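Putative lipoprotein (Campylobacter jejuni subsp. jejuni, PDB 2G5G) binds heme as a cofacial pair linked to its dimerization, and probably takes part in bacterial heme uptake or transport. Local coordinates at residues A[43-49]-A[215-221]; A[243-249]-A[258-264]. All coordinates share one frame. Residue numbers count along the deposited sequence, not the author numbering.

How the interactions relate
Both interactions are pairings of parallel strands in one mixed sheet, their centres about 10 Å apart. Strand 44-49 of interaction 1 lies beside strand 243-248 of interaction 2, so the order 260-264, 243-248, 44-49, 214-220 runs unbroken. At the seam Leu46 O lies 2.7 Å from Val246 N, a probable hydrogen bond, and Leu46 CD1 packs 3.6 Å from Ile243 CG2. A side-chain link, probably also a hydrogen bond, joins Ser221 OG to Asn247 ND2 at 2.5 Å. Interaction 1 is close to the centre of the chain, and its Gly220 lies about 10 Å from a bound heme, too far for contact; interaction 2 continues the sheet toward strand 19-23.

Interaction 1: A[43-49]-A[215-221]; sequences DVILLGE and VLLLAGS
Strands 44-49 and 215-220 run parallel and extended, axes 4.7 Å apart at 19°, in the register Val44-Val215 through Glu49-Gly220, within the core of the ChaN-family alpha/beta sheet. The ladder zigzags (donor first): Val215 N-Asp43 O 3.1 Å, Ile45 N-Val215 O 2.9 Å, Leu217 N-Ile45 O 2.8 Å, Leu47 N-Leu217 O 2.8 Å, Ala219 N-Leu47 O 3.2 Å, Glu49 N-Ala219 O 3.1 Å and Ser221 N-Glu49 O 3.0 Å. Gly220 holds the N-cap position of the next helix; its N bonds to Glu83 OE1. Val44 pairs outward with Lys242 and Val244, Leu46 with Val244 and Val246. Ile45 (m), Leu47, Leu216 (t) and Leu218 (t) share the face covered by helix 54-73, Ile45 CG2 meeting Leu216 CD1 at 3.9 Å; Val44, Leu46, Val215 and Leu217 line the other. Regular pairing thus satisfies the inward-facing amides and carbonyls in the parallel centre of a mixed sheet; charge stays at the ends of 43-49, Asp43 OD2 taking Lys242 N and Glu49 meeting Lys57, His51, Tyr123 and Gln60.

Interaction 2: A[243-249]-A[258-264]; sequences IVVVNLS and SDYVLIY
Asp259, chi1 m, folds its carboxylate back to the neighbouring strand: OD2 accepts from Val245 N (2.8 Å) and from a water that also donates to Ile243 O, while OD1 meets Lys226 and His25. Strands 243-248 and 260-264 are parallel (axes 4.7 Å apart, 15°), pairing Val246-Tyr260, Asn247-Val261 and Leu248-Leu262; an eight-residue link without helix joins the segments, and the pair leads on to antiparallel strand 19-23. Val245 O receives Asp259 N (2.7 Å) and Tyr260 N (3.1 Å); Asn247 N bonds to Tyr260 O, Leu262 N to Asn247 O. Ser258 (p) donates OG to Tyr260 O (2.9 Å); Asn247 (t) gives ND2 to Ser221. Val244 (p) sets CG2 against the Tyr260 ring edge, 3.7 Å from CE1; Val246 (t) places CG1 3.7 Å from Leu262 CD1. Leu248 (m, t) brings CD2 3.6 Å from Tyr264 OH, a hydroxyl bonded to Ser59. Asp259 thus prolongs the ladder at one end; at the other Ser249 OG (chi1 p, 2.6 Å) doubles the bond of Ser249 N to Leu262 O and reaches Tyr264 N through a water.

Interaction 1: A[43-49]-A[215-221]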
loop_
_atom_site.group_PDB
_atom_site.type_symbol
_atom_site.label_atom_id
_atom_site.label_comp_id
_atom_site.label_asym_id
_atom_site.label_seq_id
_atom_site.Cartn_x
_atom_site.Cartn_y
_atom_site.Cartn_z
ATOM N N ASP A 43 -4.542 -24.024 26.482
ATOM C CA ASP A 43 -5.592 -24.145 25.461
ATOM C C ASP A 43 -5.214 -23.492 24.131
ATOM O O ASP A 43 -5.669 -23.923 23.061
ATOM C CB ASP A 43 -6.924 -23.536 25.977
ATOM C CG ASP A 43 -7.360 -24.166 27.282
ATOM O OD1 ASP A 43 -7.619 -25.372 27.244
ATOM O OD2 ASP A 43 -7.367 -23.496 28.339
ATOM N N VAL A 44 -4.423 -22.436 24.226
ATOM C CA VAL A 44 -3.946 -21.681 23.073
ATOM C C VAL A 44 -2.420 -21.529 23.193
ATOM O O VAL A 44 -1.911 -20.996 24.185
ATOM C CB VAL A 44 -4.566 -20.270 23.030
ATOM C CG1 VAL A 44 -4.013 -19.483 21.849
ATOM C CG2 VAL A 44 -6.133 -20.356 22.983
ATOM N N ILE A 45 -1.712 -21.961 22.176
ATOM C CA ILE A 45 -0.263 -21.845 22.169
ATOM C C ILE A 45 0.068 -20.899 21.035
ATOM O O ILE A 45 -0.241 -21.182 19.878
ATOM C CB ILE A 45 0.441 -23.222 21.942
ATOM C CG1 ILE A 45 0.145 -24.172 23.101
ATOM C CG2 ILE A 45 1.966 -23.034 21.805
ATOM C CD1 ILE A 45 0.116 -25.658 22.701
ATOM N N LEU A 46 0.655 -19.749 21.359
ATOM C CA LEU A 46 1.141 -18.860 20.308
ATOM C C LEU A 46 2.624 -19.089 20.018
ATOM O O LEU A 46 3.417 -19.119 20.947
ATOM C CB LEU A 46 0.897 -17.384 20.630
ATOM C CG LEU A 46 -0.531 -16.885 20.795
ATOM C CD1 LEU A 46 -0.992 -17.244 22.161
ATOM C CD2 LEU A 46 -0.534 -15.358 20.657
ATOM N N LEU A 47 2.967 -19.258 18.739
ATOM C CA LEU A 47 4.351 -19.533 18.293
ATOM C C LEU A 47 4.776 -18.408 17.370
ATOM O O LEU A 47 4.251 -18.274 16.237
ATOM C CB LEU A 47 4.411 -20.839 17.499
ATOM C CG LEU A 47 5.559 -21.834 17.688
ATOM C CD1 LEU A 47 5.730 -22.758 16.484
ATOM C CD2 LEU A 47 6.904 -21.329 18.274
ATOM N N GLY A 48 5.697 -17.578 17.865
ATOM C CA GLY A 48 6.149 -16.395 17.152
ATOM C C GLY A 48 7.393 -16.715 16.341
ATOM O O GLY A 48 8.301 -17.368 16.846
ATOM N N GLU A 49 7.414 -16.233 15.100
ATOM C CA GLU A 49 8.499 -16.508 14.165
ATOM C C GLU A 49 8.977 -15.232 13.441
ATOM O O GLU A 49 8.279 -14.213 13.409
ATOM C CB GLU A 49 8.068 -17.559 13.127
ATOM C CG GLU A 49 6.988 -17.036 12.159
ATOM C CD GLU A 49 7.011 -17.703 10.759
ATOM O OE1 GLU A 49 7.694 -18.723 10.553
ATOM O OE2 GLU A 49 6.337 -17.166 9.868
ATOM N N VAL A 215 -5.407 -25.398 20.391
ATOM C CA VAL A 215 -5.000 -24.753 19.138
ATOM C C VAL A 215 -3.638 -24.119 19.292
ATOM O O VAL A 215 -3.340 -23.525 20.359
ATOM C CB VAL A 215 -6.075 -23.735 18.615
ATOM C CG1 VAL A 215 -6.311 -22.548 19.615
ATOM C CG2 VAL A 215 -5.726 -23.190 17.178
ATOM N N LEU A 216 -2.816 -24.282 18.245
ATOM C CA LEU A 216 -1.560 -23.544 18.104
ATOM C C LEU A 216 -1.649 -22.526 16.942
ATOM O O LEU A 216 -2.063 -22.883 15.818
ATOM C CB LEU A 216 -0.395 -24.513 17.855
ATOM C CG LEU A 216 0.997 -23.842 17.699
ATOM C CD1 LEU A 216 2.095 -24.656 18.304
ATOM C CD2 LEU A 216 1.238 -23.648 16.222
ATOM N N LEU A 217 -1.258 -21.273 17.221
ATOM C CA LEU A 217 -1.103 -20.253 16.198
ATOM C C LEU A 217 0.361 -20.117 15.780
ATOM O O LEU A 217 1.266 -20.074 16.638
ATOM C CB LEU A 217 -1.603 -18.888 16.668
ATOM C CG LEU A 217 -1.438 -17.671 15.717
ATOM C CD1 LEU A 217 -2.516 -17.617 14.630
ATOM C CD2 LEU A 217 -1.446 -16.397 16.527
ATOM N N LEU A 218 0.584 -20.063 14.472
ATOM C CA LEU A 218 1.872 -19.588 13.952
ATOM C C LEU A 218 1.654 -18.194 13.370
ATOM O O LEU A 218 0.764 -17.987 12.542
ATOM C CB LEU A 218 2.460 -20.536 12.888
ATOM C CG LEU A 218 3.803 -20.093 12.278
ATOM C CD1 LEU A 218 4.908 -20.233 13.326
ATOM C CD2 LEU A 218 4.112 -20.924 10.981
ATOM N N ALA A 219 2.457 -17.224 13.820
ATOM C CA ALA A 219 2.303 -15.828 13.411
ATOM C C ALA A 219 3.638 -15.121 13.661
ATOM O O ALA A 219 4.522 -15.663 14.286
ATOM C CB ALA A 219 1.162 -15.107 14.213
ATOM N N GLY A 220 3.793 -13.922 13.125
ATOM C CA GLY A 220 5.049 -13.212 13.319
ATOM C C GLY A 220 5.181 -12.842 14.778
ATOM O O GLY A 220 4.178 -12.687 15.484
ATOM N N SER A 221 6.419 -12.677 15.219
ATOM C CA SER A 221 6.711 -12.276 16.582
ATOM C C SER A 221 5.976 -11.033 17.072
ATOM O O SER A 221 5.606 -10.979 18.250
ATOM C CB SER A 221 8.218 -12.146 16.775
ATOM O OG SER A 221 8.760 -13.457 16.767
#

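Interaction 2: A[243-249]-A[258-264]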
loop_
_atom_site.group_PDB
_atom_site.type_symbol
_atom_site.label_atom_id
_atom_site.label_comp_id
_atom_site.label_asym_id
_atom_site.label_seq_id
_atom_site.Cartn_x
_atom_site.Cartn_y
_atom_site.Cartn_z
ATOM N N ILE A 243 -3.475 -19.465 28.147
ATOM C CA ILE A 243 -2.712 -18.961 27.008
ATOM C C ILE A 243 -1.207 -19.080 27.294
ATOM O O ILE A 243 -0.732 -18.638 28.351
ATOM C CB ILE A 243 -3.006 -17.450 26.754
ATOM C CG1 ILE A 243 -4.534 -17.101 26.823
ATOM C CG2 ILE A 243 -2.373 -17.010 25.425
ATOM C CD1 ILE A 243 -5.453 -17.987 25.836
ATOM N N VAL A 244 -0.443 -19.588 26.331
ATOM C CA VAL A 244 1.024 -19.661 26.464
ATOM C C VAL A 244 1.675 -19.188 25.159
ATOM O O VAL A 244 1.203 -19.503 24.048
ATOM C CB VAL A 244 1.553 -21.074 26.881
ATOM C CG1 VAL A 244 1.256 -22.118 25.786
ATOM C CG2 VAL A 244 3.045 -21.014 27.180
ATOM N N VAL A 245 2.756 -18.430 25.315
ATOM C CA VAL A 245 3.419 -17.786 24.186
ATOM C C VAL A 245 4.855 -18.262 24.123
ATOM O O VAL A 245 5.599 -18.173 25.117
ATOM C CB VAL A 245 3.395 -16.233 24.271
ATOM C CG1 VAL A 245 4.086 -15.625 23.029
ATOM C CG2 VAL A 245 1.955 -15.688 24.470
ATOM N N VAL A 246 5.216 -18.803 22.969
ATOM C CA VAL A 246 6.573 -19.281 22.722
ATOM C C VAL A 246 7.154 -18.488 21.582
ATOM O O VAL A 246 6.610 -18.494 20.463
ATOM C CB VAL A 246 6.620 -20.768 22.339
ATOM C CG1 VAL A 246 8.113 -21.214 22.062
ATOM C CG2 VAL A 246 6.026 -21.640 23.447
ATOM N N ASN A 247 8.263 -17.804 21.826
ATOM C CA ASN A 247 8.821 -16.973 20.754
ATOM C C ASN A 247 10.114 -17.608 20.287
ATOM O O ASN A 247 10.913 -18.075 21.107
ATOM C CB ASN A 247 9.080 -15.519 21.172
ATOM C CG ASN A 247 9.394 -14.617 19.948
ATOM O OD1 ASN A 247 10.263 -13.740 19.982
ATOM N ND2 ASN A 247 8.705 -14.869 18.864
ATOM N N LEU A 248 10.293 -17.642 18.976
ATOM C CA LEU A 248 11.537 -18.119 18.354
ATOM C C LEU A 248 12.424 -16.879 18.173
ATOM O O LEU A 248 12.090 -15.985 17.398
ATOM C CB LEU A 248 11.216 -18.812 17.011
ATOM C CG LEU A 248 10.157 -19.930 17.135
ATOM C CD1 LEU A 248 9.792 -20.481 15.733
ATOM C CD2 LEU A 248 10.600 -21.035 18.113
ATOM N N SER A 249 13.505 -16.785 18.936
ATOM C CA SER A 249 14.231 -15.498 18.981
ATOM C C SER A 249 14.981 -15.169 17.701
ATOM O O SER A 249 15.377 -16.050 16.935
ATOM C CB SER A 249 15.176 -15.388 20.182
ATOM O OG SER A 249 16.191 -16.372 20.151
ATOM N N SER A 258 6.999 -13.037 25.756
ATOM C CA SER A 258 6.590 -14.436 25.611
ATOM C C SER A 258 6.741 -15.155 26.967
ATOM O O SER A 258 7.203 -14.549 27.921
ATOM C CB SER A 258 7.438 -15.074 24.503
ATOM O OG SER A 258 8.780 -15.280 24.925
ATOM N N ASP A 259 6.326 -16.415 27.050
ATOM C CA ASP A 259 6.495 -17.248 28.254
ATOM C C ASP A 259 7.700 -18.183 28.147
ATOM O O ASP A 259 8.286 -18.608 29.168
ATOM C CB ASP A 259 5.216 -18.059 28.501
ATOM C CG ASP A 259 4.007 -17.149 28.680
ATOM O OD1 ASP A 259 4.036 -16.328 29.646
ATOM O OD2 ASP A 259 3.072 -17.197 27.841
ATOM N N TYR A 260 8.059 -18.514 26.916
ATOM C CA TYR A 260 9.255 -19.319 26.627
ATOM C C TYR A 260 9.945 -18.680 25.453
ATOM O O TYR A 260 9.283 -18.067 24.586
ATOM C CB TYR A 260 8.893 -20.795 26.307
ATOM C CG TYR A 260 8.246 -21.489 27.478
ATOM C CD1 TYR A 260 6.839 -21.517 27.601
ATOM C CD2 TYR A 260 9.010 -22.066 28.489
ATOM C CE1 TYR A 260 6.237 -22.135 28.688
ATOM C CE2 TYR A 260 8.410 -22.688 29.593
ATOM C CZ TYR A 260 7.019 -22.702 29.681
ATOM O OH TYR A 260 6.361 -23.252 30.759
ATOM N N VAL A 261 11.280 -18.812 25.384
ATOM C CA VAL A 261 11.958 -18.298 24.223
ATOM C C VAL A 261 13.008 -19.317 23.811
ATOM O O VAL A 261 13.683 -19.917 24.650
ATOM C CB VAL A 261 12.491 -16.813 24.441
ATOM C CG1 VAL A 261 13.436 -16.744 25.620
ATOM C CG2 VAL A 261 13.098 -16.241 23.158
ATOM N N LEU A 262 13.068 -19.572 22.509
ATOM C CA LEU A 262 14.102 -20.433 21.966
ATOM C C LEU A 262 15.230 -19.555 21.523
ATOM O O LEU A 262 15.013 -18.578 20.820
ATOM C CB LEU A 262 13.582 -21.269 20.789
ATOM C CG LEU A 262 13.015 -22.603 21.250
ATOM C CD1 LEU A 262 11.618 -22.324 21.842
ATOM C CD2 LEU A 262 12.904 -23.600 20.051
ATOM N N ILE A 263 16.431 -19.902 21.960
ATOM C CA ILE A 263 17.607 -19.060 21.737
ATOM C C ILE A 263 18.588 -19.910 20.944
ATOM O O ILE A 263 18.891 -21.033 21.343
ATOM C CB ILE A 263 18.250 -18.582 23.064
ATOM C CG1 ILE A 263 17.278 -17.660 23.823
ATOM C CG2 ILE A 263 19.580 -17.838 22.789
ATOM C CD1 ILE A 263 17.665 -17.400 25.258
ATOM N N TYR A 264 19.043 -19.365 19.821
ATOM C CA TYR A 264 19.850 -20.122 18.851
ATOM C C TYR A 264 21.340 -19.760 18.932
ATOM O O TYR A 264 21.685 -18.609 19.179
ATOM C CB TYR A 264 19.328 -19.883 17.427
ATOM C CG TYR A 264 17.891 -20.296 17.238
ATOM C CD1 TYR A 264 16.864 -19.352 17.301
ATOM C CD2 TYR A 264 17.555 -21.632 17.020
ATOM C CE1 TYR A 264 15.532 -19.724 17.153
ATOM C CE2 TYR A 264 16.209 -22.024 16.856
ATOM C CZ TYR A 264 15.214 -21.062 16.917
ATOM O OH TYR A 264 13.891 -21.437 16.775
HETATM O O HOH W 1 0.638 -16.140 28.299
HETATM O O HOH W 2 18.658 -16.487 19.103
#